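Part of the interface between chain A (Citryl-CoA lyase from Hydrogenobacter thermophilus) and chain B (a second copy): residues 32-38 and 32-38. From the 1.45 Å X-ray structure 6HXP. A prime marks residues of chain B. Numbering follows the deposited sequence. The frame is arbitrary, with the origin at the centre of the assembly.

Chain A 32-38: SFAQAIY
Chain B 32-38: SFAQAIY

Two copies of one helix N-terminus meet across an exact two-fold axis in a small apolar contact, centred on Phe33 and Phe33′, with one water bridging the backbones and no direct hydrogen bond between the stretches. In each chain Ser32 is extended (phi/psi -73/166) and residues 33-38 are helical, near -60/-45, with Ala36 N, Ile37 N and Tyr38 N bonded to Ser32 O, Phe33 O and Ala34 O at 2.9, 2.9 and 3.0 Å. Ser32 (chi1 p) caps the helix: its OG accepts from Gln35 N at 3.0 Å, while Gln35 (m, t, chi3 -47°) returns OE1 to Ser32 N at 2.9 Å. The helix axes approach to 10.3 Å, their directions 121° apart, and Phe33 CA lies 6.3 Å from Ala34′ CA. The Phe33 CA-to-CB bond points toward the partner (chi1 t, chi2 44°); the two rings meet rim to rim, planes at 2°, centroids 5.7 Å apart, Phe33 CD2 to Phe33′ CD2 3.7 Å, with neither ring over the face of the other. Ile37′ (m, t) sets CD1 at the edge of the Phe33 ring, 4.0 Å from Phe33 CE2, and Phe33 CB lies 4.5 Å from Ala34′ CB; symmetry repeats both contacts. The water accepts from Ala34 N and Ala34′ N, each at 3.2 Å, using amides left free in the first helical turn. Together the stretches bury 205 Å².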

ATOM      1  N   SER A  32      20.047  21.966  -6.102  1.00 19.71           N
ATOM      2  CA  SER A  32      20.233  20.711  -5.389  1.00 18.63           C
ATOM      3  C   SER A  32      18.869  20.035  -5.300  1.00 20.17           C
ATOM      4  O   SER A  32      17.798  20.648  -5.484  1.00 20.08           O
ATOM      5  CB  SER A  32      20.745  20.976  -3.980  1.00 20.89           C
ATOM      6  OG  SER A  32      19.725  21.463  -3.120  1.00 22.70           O
ATOM      7  N   PHE A  33      18.881  18.759  -4.949  1.00 19.14           N
ATOM      8  CA  PHE A  33      17.627  18.021  -4.769  1.00 18.06           C
ATOM      9  C   PHE A  33      16.778  18.673  -3.666  1.00 19.79           C
ATOM     10  O   PHE A  33      15.598  18.876  -3.857  1.00 19.08           O
ATOM     11  CB  PHE A  33      17.941  16.567  -4.487  1.00 18.55           C
ATOM     12  CG  PHE A  33      16.760  15.649  -4.357  1.00 17.80           C
ATOM     13  CD1 PHE A  33      15.703  15.718  -5.251  1.00 18.79           C
ATOM     14  CD2 PHE A  33      16.737  14.671  -3.378  1.00 19.52           C
ATOM     15  CE1 PHE A  33      14.647  14.805  -5.171  1.00 20.15           C
ATOM     16  CE2 PHE A  33      15.663  13.770  -3.286  1.00 20.83           C
ATOM     17  CZ  PHE A  33      14.624  13.869  -4.175  1.00 19.97           C
ATOM     18  N   ALA A  34      17.367  19.016  -2.506  1.00 18.42           N
ATOM     19  CA  ALA A  34      16.602  19.674  -1.435  1.00 18.71           C
ATOM     20  C   ALA A  34      16.007  21.010  -1.927  1.00 20.30           C
ATOM     21  O   ALA A  34      14.891  21.354  -1.554  1.00 20.09           O
ATOM     22  CB  ALA A  34      17.458  19.921  -0.212  1.00 20.57           C
ATOM     23  N   GLN A  35      16.743  21.784  -2.758  1.00 18.20           N
ATOM     24  CA  GLN A  35      16.175  23.021  -3.289  1.00 17.69           C
ATOM     25  C   GLN A  35      15.005  22.745  -4.207  1.00 19.27           C
ATOM     26  O   GLN A  35      14.012  23.482  -4.161  1.00 19.82           O
ATOM     27  CB  GLN A  35      17.226  23.824  -4.054  1.00 19.43           C
ATOM     28  CG  GLN A  35      18.275  24.411  -3.137  1.00 20.84           C
ATOM     29  CD  GLN A  35      19.348  25.112  -3.908  1.00 23.20           C
ATOM     30  OE1 GLN A  35      19.898  24.596  -4.907  1.00 21.88           O
ATOM     31  NE2 GLN A  35      19.682  26.304  -3.437  1.00 26.26           N
ATOM     32  N   ALA A  36      15.126  21.723  -5.065  1.00 18.09           N
ATOM     33  CA  ALA A  36      14.009  21.333  -5.947  1.00 18.08           C
ATOM     34  C   ALA A  36      12.799  20.839  -5.147  1.00 19.63           C
ATOM     35  O   ALA A  36      11.643  21.077  -5.533  1.00 19.06           O
ATOM     36  CB  ALA A  36      14.463  20.272  -6.946  1.00 19.04           C
ATOM     37  N   ILE A  37      13.056  20.163  -4.019  1.00 17.91           N
ATOM     38  CA  ILE A  37      11.973  19.750  -3.139  1.00 17.29           C
ATOM     39  C   ILE A  37      11.252  20.964  -2.562  1.00 19.44           C
ATOM     40  O   ILE A  37      10.028  21.028  -2.543  1.00 18.98           O
ATOM     41  CB  ILE A  37      12.547  18.862  -2.023  1.00 18.25           C
ATOM     42  CG1 ILE A  37      12.952  17.501  -2.626  1.00 18.23           C
ATOM     43  CG2 ILE A  37      11.539  18.671  -0.894  1.00 19.11           C
ATOM     44  CD1 ILE A  37      13.893  16.689  -1.754  1.00 19.20           C
ATOM     45  N   TYR A  38      12.026  21.933  -2.094  1.00 17.52           N
ATOM     46  CA  TYR A  38      11.416  23.146  -1.567  1.00 17.88           C
ATOM     47  C   TYR A  38      10.540  23.758  -2.686  1.00 19.57           C
ATOM     48  O   TYR A  38       9.396  24.144  -2.435  1.00 19.35           O
ATOM     49  CB  TYR A  38      12.475  24.140  -1.102  1.00 18.47           C
ATOM     50  CG  TYR A  38      11.852  25.388  -0.501  1.00 19.18           C
ATOM     51  CD1 TYR A  38      11.366  26.417  -1.313  1.00 20.83           C
ATOM     52  CD2 TYR A  38      11.778  25.563   0.872  1.00 21.02           C
ATOM     53  CE1 TYR A  38      10.784  27.555  -0.767  1.00 22.15           C
ATOM     54  CE2 TYR A  38      11.172  26.695   1.427  1.00 21.49           C
ATOM     55  CZ  TYR A  38      10.690  27.696   0.600  1.00 22.72           C
ATOM     56  OH  TYR A  38      10.075  28.830   1.129  1.00 25.23           O
TER
ATOM     57  N   SER B  32      24.749  17.469   1.991  1.00 19.71           N
ATOM     58  CA  SER B  32      23.458  17.753   1.379  1.00 18.63           C
ATOM     59  C   SER B  32      22.617  16.486   1.493  1.00 20.17           C
ATOM     60  O   SER B  32      23.111  15.365   1.730  1.00 20.08           O
ATOM     61  CB  SER B  32      23.638  18.096  -0.093  1.00 20.89           C
ATOM     62  OG  SER B  32      23.906  16.947  -0.885  1.00 22.70           O
ATOM     63  N   PHE B  33      21.322  16.634   1.259  1.00 19.14           N
ATOM     64  CA  PHE B  33      20.423  15.476   1.277  1.00 18.06           C
ATOM     65  C   PHE B  33      20.849  14.453   0.212  1.00 19.79           C
ATOM     66  O   PHE B  33      20.927  13.278   0.505  1.00 19.08           O
ATOM     67  CB  PHE B  33      18.996  15.950   1.097  1.00 18.55           C
ATOM     68  CG  PHE B  33      17.933  14.893   1.173  1.00 17.80           C
ATOM     69  CD1 PHE B  33      17.965  13.921   2.161  1.00 18.79           C
ATOM     70  CD2 PHE B  33      16.864  14.910   0.294  1.00 19.52           C
ATOM     71  CE1 PHE B  33      16.927  12.991   2.273  1.00 20.15           C
ATOM     72  CE2 PHE B  33      15.835  13.958   0.396  1.00 20.83           C
ATOM     73  CZ  PHE B  33      15.898  13.000   1.374  1.00 19.97           C
ATOM     74  N   ALA B  34      21.141  14.884  -1.028  1.00 18.42           N
ATOM     75  CA  ALA B  34      21.587  13.945  -2.070  1.00 18.71           C
ATOM     76  C   ALA B  34      22.884  13.228  -1.642  1.00 20.30           C
ATOM     77  O   ALA B  34      23.050  12.047  -1.928  1.00 20.09           O
ATOM     78  CB  ALA B  34      21.809  14.647  -3.392  1.00 20.57           C
ATOM     79  N   GLN B  35      23.824  13.928  -0.965  1.00 18.20           N
ATOM     80  CA  GLN B  35      25.030  13.254  -0.493  1.00 17.69           C
ATOM     81  C   GLN B  35      24.710  12.218   0.562  1.00 19.27           C
ATOM     82  O   GLN B  35      25.312  11.137   0.552  1.00 19.82           O
ATOM     83  CB  GLN B  35      26.030  14.255   0.084  1.00 19.43           C
ATOM     84  CG  GLN B  35      26.642  15.131  -0.986  1.00 20.84           C
ATOM     85  CD  GLN B  35      27.543  16.168  -0.396  1.00 23.20           C
ATOM     86  OE1 GLN B  35      27.204  16.869   0.584  1.00 21.88           O
ATOM     87  NE2 GLN B  35      28.713  16.299  -1.005  1.00 26.26           N
ATOM     88  N   ALA B  36      23.804  12.549   1.492  1.00 18.09           N
ATOM     89  CA  ALA B  36      23.374  11.577   2.517  1.00 18.08           C
ATOM     90  C   ALA B  36      22.658  10.375   1.893  1.00 19.63           C
ATOM     91  O   ALA B  36      22.792   9.237   2.373  1.00 19.06           O
ATOM     92  CB  ALA B  36      22.485  12.255   3.555  1.00 19.04           C
ATOM     93  N   ILE B  37      21.905  10.615   0.810  1.00 17.91           N
ATOM     94  CA  ILE B  37      21.275   9.519   0.087  1.00 17.29           C
ATOM     95  C   ILE B  37      22.326   8.596  -0.519  1.00 19.44           C
ATOM     96  O   ILE B  37      22.239   7.378  -0.418  1.00 18.98           O
ATOM     97  CB  ILE B  37      20.354  10.101  -0.996  1.00 18.25           C
ATOM     98  CG1 ILE B  37      19.121  10.734  -0.317  1.00 18.23           C
ATOM     99  CG2 ILE B  37      19.926   9.029  -1.994  1.00 19.11           C
ATOM    100  CD1 ILE B  37      18.344  11.690  -1.204  1.00 19.20           C
ATOM    101  N   TYR B  38      23.329   9.191  -1.151  1.00 17.52           N
ATOM    102  CA  TYR B  38      24.398   8.383  -1.720  1.00 17.88           C
ATOM    103  C   TYR B  38      25.011   7.539  -0.576  1.00 19.57           C
ATOM    104  O   TYR B  38      25.228   6.336  -0.742  1.00 19.35           O
ATOM    105  CB  TYR B  38      25.460   9.255  -2.380  1.00 18.47           C
ATOM    106  CG  TYR B  38      26.555   8.423  -3.024  1.00 19.18           C
ATOM    107  CD1 TYR B  38      27.596   7.882  -2.263  1.00 20.83           C
ATOM    108  CD2 TYR B  38      26.577   8.203  -4.392  1.00 21.02           C
ATOM    109  CE1 TYR B  38      28.591   7.109  -2.847  1.00 22.15           C
ATOM    110  CE2 TYR B  38      27.565   7.406  -4.982  1.00 21.49           C
ATOM    111  CZ  TYR B  38      28.578   6.874  -4.204  1.00 22.72           C
ATOM    112  OH  TYR B  38      29.570   6.071  -4.768  1.00 25.23           O
TER
HETATM  113  O   HOH W   1      20.180  17.790  -1.774  0.59 22.21           O